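Local coordinates for arsenite methyltransferase (Chlamydomonas reinhardtii, PDB 5EVJ), which probably methylates trivalent arsenic, transferring methyl groups from S-adenosylmethionine to glutathione-bound arsenite to give mono-, di- and trimethylated products, at residues V87-A92 against R96-A101; N228-L233 against I269-F274. The protein carries 15 engineered substitutions. One frame throughout, in Å; residues are numbered along the deposited sequence.

Interaction 1: V87-A92 against R96-A101; sequences VLDLGA and RDAYVA. Engineered in segment 87-92: A92 (natural residue Cys). Engineered in segment 96-101: A98 (natural residue Cys).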
ATOM      1  N   VAL A  87       5.024   9.966   4.457  1.00 21.25           N
ATOM      2  CA  VAL A  87       4.897   8.593   4.269  1.00 21.81           C
ATOM      3  C   VAL A  87       5.423   7.850   5.461  1.00 24.93           C
ATOM      4  O   VAL A  87       6.528   8.098   5.906  1.00 27.92           O
ATOM      5  CB  VAL A  87       5.769   8.183   3.064  1.00 21.93           C
ATOM      6  CG1 VAL A  87       5.808   6.656   2.902  1.00 19.32           C
ATOM      7  CG2 VAL A  87       5.251   8.860   1.791  1.00 19.47           C
ATOM      8  N   LEU A  88       4.679   6.851   5.908  1.00 26.17           N
ATOM      9  CA  LEU A  88       5.116   5.930   6.955  1.00 22.19           C
ATOM     10  C   LEU A  88       5.380   4.565   6.331  1.00 26.22           C
ATOM     11  O   LEU A  88       4.526   3.998   5.654  1.00 22.75           O
ATOM     12  CB  LEU A  88       4.024   5.834   8.024  1.00 22.83           C
ATOM     13  CG  LEU A  88       4.288   4.860   9.183  1.00 24.71           C
ATOM     14  CD1 LEU A  88       5.562   5.275   9.976  1.00 25.23           C
ATOM     15  CD2 LEU A  88       3.065   4.861  10.074  1.00 20.31           C
ATOM     16  N   ASP A  89       6.585   4.041   6.533  1.00 30.82           N
ATOM     17  CA  ASP A  89       7.004   2.796   5.965  1.00 29.40           C
ATOM     18  C   ASP A  89       7.078   1.816   7.132  1.00 30.49           C
ATOM     19  O   ASP A  89       7.893   1.974   8.056  1.00 26.68           O
ATOM     20  CB  ASP A  89       8.353   2.975   5.307  1.00 33.25           C
ATOM     21  CG  ASP A  89       8.838   1.697   4.612  1.00 38.47           C
ATOM     22  OD1 ASP A  89       7.971   0.952   4.158  1.00 39.77           O
ATOM     23  OD2 ASP A  89      10.071   1.411   4.521  1.00 37.35           O
ATOM     24  N   LEU A  90       6.133   0.876   7.154  1.00 30.38           N
ATOM     25  CA  LEU A  90       6.054  -0.124   8.214  1.00 29.84           C
ATOM     26  C   LEU A  90       6.998  -1.289   7.949  1.00 28.39           C
ATOM     27  O   LEU A  90       6.841  -1.954   6.979  1.00 30.02           O
ATOM     28  CB  LEU A  90       4.648  -0.692   8.318  1.00 28.86           C
ATOM     29  CG  LEU A  90       3.478   0.225   8.723  1.00 30.34           C
ATOM     30  CD1 LEU A  90       2.243  -0.665   8.803  1.00 25.41           C
ATOM     31  CD2 LEU A  90       3.667   0.978  10.028  1.00 26.12           C
ATOM     32  N   GLY A  91       7.980  -1.519   8.814  1.00 32.90           N
ATOM     33  CA  GLY A  91       8.898  -2.659   8.701  1.00 29.16           C
ATOM     34  C   GLY A  91       9.969  -2.265   7.729  1.00 30.20           C
ATOM     35  O   GLY A  91      10.256  -2.981   6.791  1.00 26.43           O
ATOM     36  N   ALA A  92      10.563  -1.100   7.944  1.00 34.63           N
ATOM     37  CA  ALA A  92      11.440  -0.553   6.927  1.00 30.85           C
ATOM     38  C   ALA A  92      12.692  -1.369   6.705  1.00 31.79           C
ATOM     39  O   ALA A  92      13.365  -1.209   5.659  1.00 35.89           O
ATOM     40  CB  ALA A  92      11.799   0.878   7.268  1.00 33.07           C
ATOM     41  N   ARG A  96      15.428   0.066   1.931  1.00 33.49           N
ATOM     42  CA  ARG A  96      15.226   0.100   0.470  1.00 38.12           C
ATOM     43  C   ARG A  96      13.968   0.958   0.156  1.00 36.03           C
ATOM     44  O   ARG A  96      14.069   1.996  -0.489  1.00 32.90           O
ATOM     45  CB  ARG A  96      15.107  -1.368  -0.078  1.00 45.15           C
ATOM     46  CG  ARG A  96      15.383  -1.667  -1.578  1.00 43.22           C
ATOM     47  CD  ARG A  96      14.166  -2.156  -2.352  1.00 46.03           C
ATOM     48  NE  ARG A  96      14.131  -3.600  -2.617  1.00 61.28           N
ATOM     49  CZ  ARG A  96      13.024  -4.347  -2.697  1.00 57.90           C
ATOM     50  NH1 ARG A  96      11.820  -3.816  -2.501  1.00 48.28           N
ATOM     51  NH2 ARG A  96      13.125  -5.647  -2.946  1.00 66.05           N
ATOM     52  N   ASP A  97      12.801   0.559   0.681  1.00 33.11           N
ATOM     53  CA  ASP A  97      11.522   1.192   0.269  1.00 36.67           C
ATOM     54  C   ASP A  97      11.449   2.638   0.796  1.00 31.23           C
ATOM     55  O   ASP A  97      10.923   3.520   0.129  1.00 29.12           O
ATOM     56  CB  ASP A  97      10.241   0.348   0.667  1.00 31.57           C
ATOM     57  CG  ASP A  97      10.109  -0.985  -0.141  1.00 35.42           C
ATOM     58  OD1 ASP A  97      10.756  -1.145  -1.220  1.00 34.49           O
ATOM     59  OD2 ASP A  97       9.337  -1.880   0.283  1.00 32.49           O
ATOM     60  N   ALA A  98      12.008   2.872   1.968  1.00 29.06           N
ATOM     61  CA  ALA A  98      12.006   4.239   2.516  1.00 30.71           C
ATOM     62  C   ALA A  98      12.922   5.139   1.689  1.00 32.46           C
ATOM     63  O   ALA A  98      12.621   6.330   1.482  1.00 31.25           O
ATOM     64  CB  ALA A  98      12.403   4.222   3.977  1.00 32.28           C
ATOM     65  N   TYR A  99      14.012   4.562   1.152  1.00 30.58           N
ATOM     66  CA  TYR A  99      14.943   5.364   0.353  1.00 27.44           C
ATOM     67  C   TYR A  99      14.295   5.723  -0.944  1.00 29.94           C
ATOM     68  O   TYR A  99      14.346   6.853  -1.389  1.00 36.25           O
ATOM     69  CB  TYR A  99      16.230   4.587   0.091  1.00 28.51           C
ATOM     70  CG  TYR A  99      17.274   4.733   1.205  1.00 30.99           C
ATOM     71  CD1 TYR A  99      16.914   4.604   2.551  1.00 30.18           C
ATOM     72  CD2 TYR A  99      18.624   4.992   0.919  1.00 30.70           C
ATOM     73  CE1 TYR A  99      17.848   4.726   3.585  1.00 29.87           C
ATOM     74  CE2 TYR A  99      19.580   5.090   1.970  1.00 31.36           C
ATOM     75  CZ  TYR A  99      19.175   4.989   3.288  1.00 28.93           C
ATOM     76  OH  TYR A  99      20.076   5.093   4.330  1.00 30.10           O
ATOM     77  N   VAL A 100      13.577   4.771  -1.529  1.00 30.49           N
ATOM     78  CA  VAL A 100      12.880   5.054  -2.738  1.00 27.66           C
ATOM     79  C   VAL A 100      11.813   6.101  -2.499  1.00 26.67           C
ATOM     80  O   VAL A 100      11.638   7.026  -3.292  1.00 24.51           O
ATOM     81  CB  VAL A 100      12.240   3.786  -3.295  1.00 29.00           C
ATOM     82  CG1 VAL A 100      11.333   4.149  -4.473  1.00 25.27           C
ATOM     83  CG2 VAL A 100      13.354   2.811  -3.657  1.00 28.67           C
ATOM     84  N   ALA A 101      11.070   5.953  -1.410  1.00 27.45           N
ATOM     85  CA  ALA A 101      10.003   6.949  -1.156  1.00 25.87           C
ATOM     86  C   ALA A 101      10.591   8.374  -0.919  1.00 27.56           C
ATOM     87  O   ALA A 101      10.059   9.402  -1.405  1.00 28.97           O
ATOM     88  CB  ALA A 101       9.197   6.488   0.031  1.00 22.93           C
TER
HETATM   89  O   HOH W   1      12.478   0.080   3.511  1.00 26.43           O
HETATM   90  O   HOH W   2       8.602  -1.422   3.135  1.00 32.67           O
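The first strand-turn-helix of the methyltransferase domain brings D89, on strand 86-90, against the opening turn of helix 96-104. No direct hydrogen bond joins the two pieces; OD2 of D89 comes only to 3.5 Å from A98 N, and it lies 3.7 Å from CB of A98, an engineered alanine. One water closes the distance: it donates to D89 OD2 (2.9 Å) and to the carbonyl O of A92, another engineered alanine, and accepts from A98 N, so strand end, turn and helix start share a single solvent molecule. D89 presents its carboxylate to the helix because CG stands anti to the backbone N (chi1 -177°). Strand and helix run nearly antiparallel, at 166°, as in the first beta-alpha turn of Rossmann-like methyltransferases, where the glycine-rich loop usually lines the S-adenosylmethionine pocket. Farther from the turn, the contact is apolar, with V87 CG1 4.4 Å from A101 CB. A second water lies near both carboxylates, 2.7 Å from D89 OD1 and 3.0 Å from D97 OD2. D97 also bonds N169 through OD2, while its OD1 accepts a hydrogen bond from R96 NH1 as part of a salt bridge; NH1 in turn reaches the carbonyl of G75.

Interaction 2: N228-L233 against I269-F274; sequences NDFIRL and ITYRLF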
ATOM      1  N   ASN A 228     -10.043 -13.145   1.081  1.00 27.79           N
ATOM      2  CA  ASN A 228     -11.321 -12.519   1.402  1.00 21.93           C
ATOM      3  C   ASN A 228     -11.373 -12.358   2.919  1.00 19.04           C
ATOM      4  O   ASN A 228     -12.108 -11.547   3.420  1.00 19.12           O
ATOM      5  CB  ASN A 228     -12.538 -13.318   0.914  1.00 23.64           C
ATOM      6  CG  ASN A 228     -12.798 -13.151  -0.578  1.00 25.48           C
ATOM      7  OD1 ASN A 228     -12.742 -12.046  -1.069  1.00 22.09           O
ATOM      8  ND2 ASN A 228     -13.105 -14.275  -1.311  1.00 23.88           N
ATOM      9  N   ASP A 229     -10.627 -13.147   3.677  1.00 18.56           N
ATOM     10  CA  ASP A 229     -10.618 -12.942   5.131  1.00 19.50           C
ATOM     11  C   ASP A 229      -9.829 -11.667   5.457  1.00 21.10           C
ATOM     12  O   ASP A 229     -10.143 -10.969   6.375  1.00 22.20           O
ATOM     13  CB  ASP A 229     -10.042 -14.155   5.923  1.00 19.95           C
ATOM     14  CG  ASP A 229     -10.981 -15.316   5.989  1.00 22.16           C
ATOM     15  OD1 ASP A 229     -12.227 -15.142   5.809  1.00 25.12           O
ATOM     16  OD2 ASP A 229     -10.483 -16.419   6.260  1.00 24.81           O
ATOM     17  N   PHE A 230      -8.792 -11.368   4.687  1.00 22.40           N
ATOM     18  CA  PHE A 230      -8.083 -10.148   4.884  1.00 23.88           C
ATOM     19  C   PHE A 230      -9.001  -8.953   4.651  1.00 24.42           C
ATOM     20  O   PHE A 230      -9.035  -7.973   5.459  1.00 26.79           O
ATOM     21  CB  PHE A 230      -6.826 -10.058   4.016  1.00 26.12           C
ATOM     22  CG  PHE A 230      -6.346  -8.656   3.860  1.00 29.23           C
ATOM     23  CD1 PHE A 230      -5.648  -8.030   4.906  1.00 29.17           C
ATOM     24  CD2 PHE A 230      -6.733  -7.898   2.740  1.00 31.35           C
ATOM     25  CE1 PHE A 230      -5.289  -6.695   4.772  1.00 32.51           C
ATOM     26  CE2 PHE A 230      -6.351  -6.555   2.604  1.00 29.64           C
ATOM     27  CZ  PHE A 230      -5.652  -5.966   3.628  1.00 28.86           C
ATOM     28  N   ILE A 231      -9.730  -9.022   3.558  1.00 21.27           N
ATOM     29  CA  ILE A 231     -10.651  -7.938   3.186  1.00 20.96           C
ATOM     30  C   ILE A 231     -11.627  -7.645   4.350  1.00 22.08           C
ATOM     31  O   ILE A 231     -11.856  -6.470   4.722  1.00 21.83           O
ATOM     32  CB  ILE A 231     -11.415  -8.221   1.813  1.00 19.29           C
ATOM     33  CG1 ILE A 231     -10.389  -8.216   0.622  1.00 20.77           C
ATOM     34  CG2 ILE A 231     -12.585  -7.203   1.565  1.00 14.09           C
ATOM     35  CD1 ILE A 231     -10.973  -8.550  -0.773  1.00 20.09           C
ATOM     36  N   ARG A 232     -12.166  -8.707   4.912  1.00 21.80           N
ATOM     37  CA  ARG A 232     -13.077  -8.616   6.055  1.00 26.79           C
ATOM     38  C   ARG A 232     -12.435  -7.866   7.248  1.00 24.26           C
ATOM     39  O   ARG A 232     -13.084  -7.019   7.855  1.00 22.88           O
ATOM     40  CB  ARG A 232     -13.554 -10.026   6.552  1.00 24.02           C
ATOM     41  CG  ARG A 232     -14.403 -10.810   5.502  1.00 30.44           C
ATOM     42  CD  ARG A 232     -14.744 -12.272   5.897  1.00 25.62           C
ATOM     43  NE  ARG A 232     -15.817 -12.833   5.040  1.00 23.52           N
ATOM     44  CZ  ARG A 232     -15.689 -13.867   4.167  1.00 21.90           C
ATOM     45  NH1 ARG A 232     -14.543 -14.516   4.041  1.00 18.14           N
ATOM     46  NH2 ARG A 232     -16.756 -14.319   3.475  1.00 20.14           N
ATOM     47  N   LEU A 233     -11.201  -8.228   7.579  1.00 22.00           N
ATOM     48  CA  LEU A 233     -10.498  -7.644   8.717  1.00 23.68           C
ATOM     49  C   LEU A 233     -10.230  -6.184   8.352  1.00 21.81           C
ATOM     50  O   LEU A 233     -10.568  -5.286   9.109  1.00 20.31           O
ATOM     51  CB  LEU A 233      -9.214  -8.391   8.936  1.00 26.89           C
ATOM     52  CG  LEU A 233      -8.243  -7.865   9.990  1.00 38.01           C
ATOM     53  CD1 LEU A 233      -8.835  -7.841  11.442  1.00 32.02           C
ATOM     54  CD2 LEU A 233      -6.931  -8.671   9.858  1.00 31.92           C
ATOM     55  N   ILE A 269      -0.064  -9.737  -3.562  1.00 30.68           N
ATOM     56  CA  ILE A 269      -1.080  -8.705  -3.925  1.00 29.65           C
ATOM     57  C   ILE A 269      -0.710  -7.361  -3.293  1.00 26.65           C
ATOM     58  O   ILE A 269      -0.312  -7.297  -2.103  1.00 21.73           O
ATOM     59  CB  ILE A 269      -2.503  -9.045  -3.431  1.00 26.83           C
ATOM     60  CG1 ILE A 269      -2.951 -10.455  -3.884  1.00 27.39           C
ATOM     61  CG2 ILE A 269      -3.518  -7.966  -3.858  1.00 23.83           C
ATOM     62  CD1 ILE A 269      -4.318 -10.864  -3.290  1.00 24.91           C
ATOM     63  N   THR A 270      -0.867  -6.304  -4.094  1.00 27.26           N
ATOM     64  CA  THR A 270      -0.684  -4.939  -3.640  1.00 26.30           C
ATOM     65  C   THR A 270      -2.092  -4.415  -3.516  1.00 24.48           C
ATOM     66  O   THR A 270      -2.848  -4.336  -4.497  1.00 23.66           O
ATOM     67  CB  THR A 270       0.144  -4.033  -4.629  1.00 26.59           C
ATOM     68  OG1 THR A 270       1.486  -4.506  -4.765  1.00 26.95           O
ATOM     69  CG2 THR A 270       0.257  -2.592  -4.067  1.00 23.33           C
ATOM     70  N   TYR A 271      -2.403  -4.004  -2.308  1.00 23.27           N
ATOM     71  CA  TYR A 271      -3.711  -3.508  -1.948  1.00 23.40           C
ATOM     72  C   TYR A 271      -3.679  -2.019  -1.726  1.00 21.52           C
ATOM     73  O   TYR A 271      -2.655  -1.472  -1.237  1.00 21.32           O
ATOM     74  CB  TYR A 271      -4.194  -4.182  -0.607  1.00 22.06           C
ATOM     75  CG  TYR A 271      -4.945  -5.472  -0.867  1.00 24.46           C
ATOM     76  CD1 TYR A 271      -6.161  -5.474  -1.553  1.00 23.51           C
ATOM     77  CD2 TYR A 271      -4.436  -6.697  -0.410  1.00 26.04           C
ATOM     78  CE1 TYR A 271      -6.870  -6.663  -1.777  1.00 25.70           C
ATOM     79  CE2 TYR A 271      -5.106  -7.882  -0.610  1.00 27.37           C
ATOM     80  CZ  TYR A 271      -6.307  -7.874  -1.335  1.00 27.89           C
ATOM     81  OH  TYR A 271      -6.916  -9.076  -1.565  1.00 25.24           O
ATOM     82  N   ARG A 272      -4.835  -1.401  -1.966  1.00 18.39           N
ATOM     83  CA  ARG A 272      -5.053  -0.008  -1.762  1.00 19.95           C
ATOM     84  C   ARG A 272      -6.176   0.205  -0.759  1.00 23.00           C
ATOM     85  O   ARG A 272      -7.331  -0.164  -1.011  1.00 26.18           O
ATOM     86  CB  ARG A 272      -5.356   0.678  -3.076  1.00 17.54           C
ATOM     87  CG  ARG A 272      -4.256   0.394  -4.104  1.00 17.16           C
ATOM     88  CD  ARG A 272      -4.393   1.411  -5.249  1.00 21.52           C
ATOM     89  NE  ARG A 272      -3.884   2.747  -4.905  1.00 21.79           N
ATOM     90  CZ  ARG A 272      -3.445   3.668  -5.777  1.00 22.86           C
ATOM     91  NH1 ARG A 272      -3.489   3.449  -7.080  1.00 19.84           N
ATOM     92  NH2 ARG A 272      -2.925   4.845  -5.337  1.00 23.17           N
ATOM     93  N   LEU A 273      -5.836   0.843   0.369  1.00 21.92           N
ATOM     94  CA  LEU A 273      -6.756   1.006   1.458  1.00 21.38           C
ATOM     95  C   LEU A 273      -6.895   2.506   1.741  1.00 23.84           C
ATOM     96  O   LEU A 273      -6.094   3.103   2.521  1.00 22.46           O
ATOM     97  CB  LEU A 273      -6.236   0.268   2.649  1.00 20.97           C
ATOM     98  CG  LEU A 273      -6.614  -1.192   2.933  1.00 27.37           C
ATOM     99  CD1 LEU A 273      -6.789  -2.060   1.694  1.00 23.78           C
ATOM    100  CD2 LEU A 273      -5.611  -1.807   3.911  1.00 26.12           C
ATOM    101  N   PHE A 274      -7.922   3.104   1.145  1.00 18.95           N
ATOM    102  CA  PHE A 274      -8.096   4.516   1.248  1.00 18.31           C
ATOM    103  C   PHE A 274      -8.891   4.825   2.417  1.00 20.53           C
ATOM    104  O   PHE A 274      -9.849   4.056   2.747  1.00 21.31           O
ATOM    105  CB  PHE A 274      -8.841   5.068   0.043  1.00 15.37           C
ATOM    106  CG  PHE A 274      -7.970   5.215  -1.146  1.00 16.06           C
ATOM    107  CD1 PHE A 274      -7.264   6.422  -1.373  1.00 15.54           C
ATOM    108  CD2 PHE A 274      -7.801   4.151  -2.034  1.00 14.05           C
ATOM    109  CE1 PHE A 274      -6.432   6.561  -2.479  1.00 17.61           C
ATOM    110  CE2 PHE A 274      -6.995   4.296  -3.145  1.00 15.48           C
ATOM    111  CZ  PHE A 274      -6.293   5.500  -3.404  1.00 16.33           C
TER
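F230 and Y271 form the tight part of this contact, where helix 227-237 lies against one side of the sheet. CE2 of F230 sits over one face of the tyrosine ring, displaced toward its rim, and comes within 3.6 Å of Y271 CD2. The two rings are inclined at 34° with their centroids 4.9 Å apart, so they meet obliquely. F230 extends toward the strand because its CG is anti to the backbone N (chi1 161°). At its far end CZ meets CD2 of L273 at 4.2 Å, the methyl lying at the ring edge, near the ring plane. On the opposite face of Y271, CG2 of I269 lies 3.6 Å above the plane, again offset toward the rim, so the tyrosine is held between I269 of its own strand and F230 of the helix.

Strand 266-274 is the antiparallel strand of the seven-stranded class I methyltransferase sheet, set between 193-202 and 243-249. Helix and strand point nearly the same way, 19° apart, and the segment axes come no nearer than 11.7 Å, a separation bridged by large side chains. Alternation along the strand turns I269, Y271 and L273 to the helix, while R272 extends from the other side of the sheet to a salt bridge with E194. Y201 of strand 193-202 adds a third ring, meeting Y271 edge-to-face.

Packing is looser beside I231, whose CD1 merely approaches Y271 OH, at 4.2 Å, the two side chains crossing at about a right angle. Part of the helix surface turned from the strand is polar: R232, exposed to solvent, forms a salt bridge from NH1 to D229 OD1 (3.0 Å), and D229 OD2 has a second partner in R205. L233 instead packs on helix 178-188, whose L182 also touches F230.

In the fold
Both contacts pack a helix onto the same seven-stranded mixed sheet, with their centres about 20 Å apart and their nearest atoms about 9 Å apart, so they do not touch. Along the chain the first contact is closed by residue 101, well before the second opens at residue 228. Strand 86-90 lies among the parallel strands, whereas strand 266-274 runs antiparallel to its neighbours 193-202 and 243-249. Strands 163-169 and 193-202 separate the two in the 3-2-1-4-5-7-6 order characteristic of class I S-adenosylmethionine-dependent methyltransferases. Interaction 1 flanks the turn after the first strand, which in this fold usually lines the cofactor pocket, and interaction 2 lies toward the end with the reversed strand.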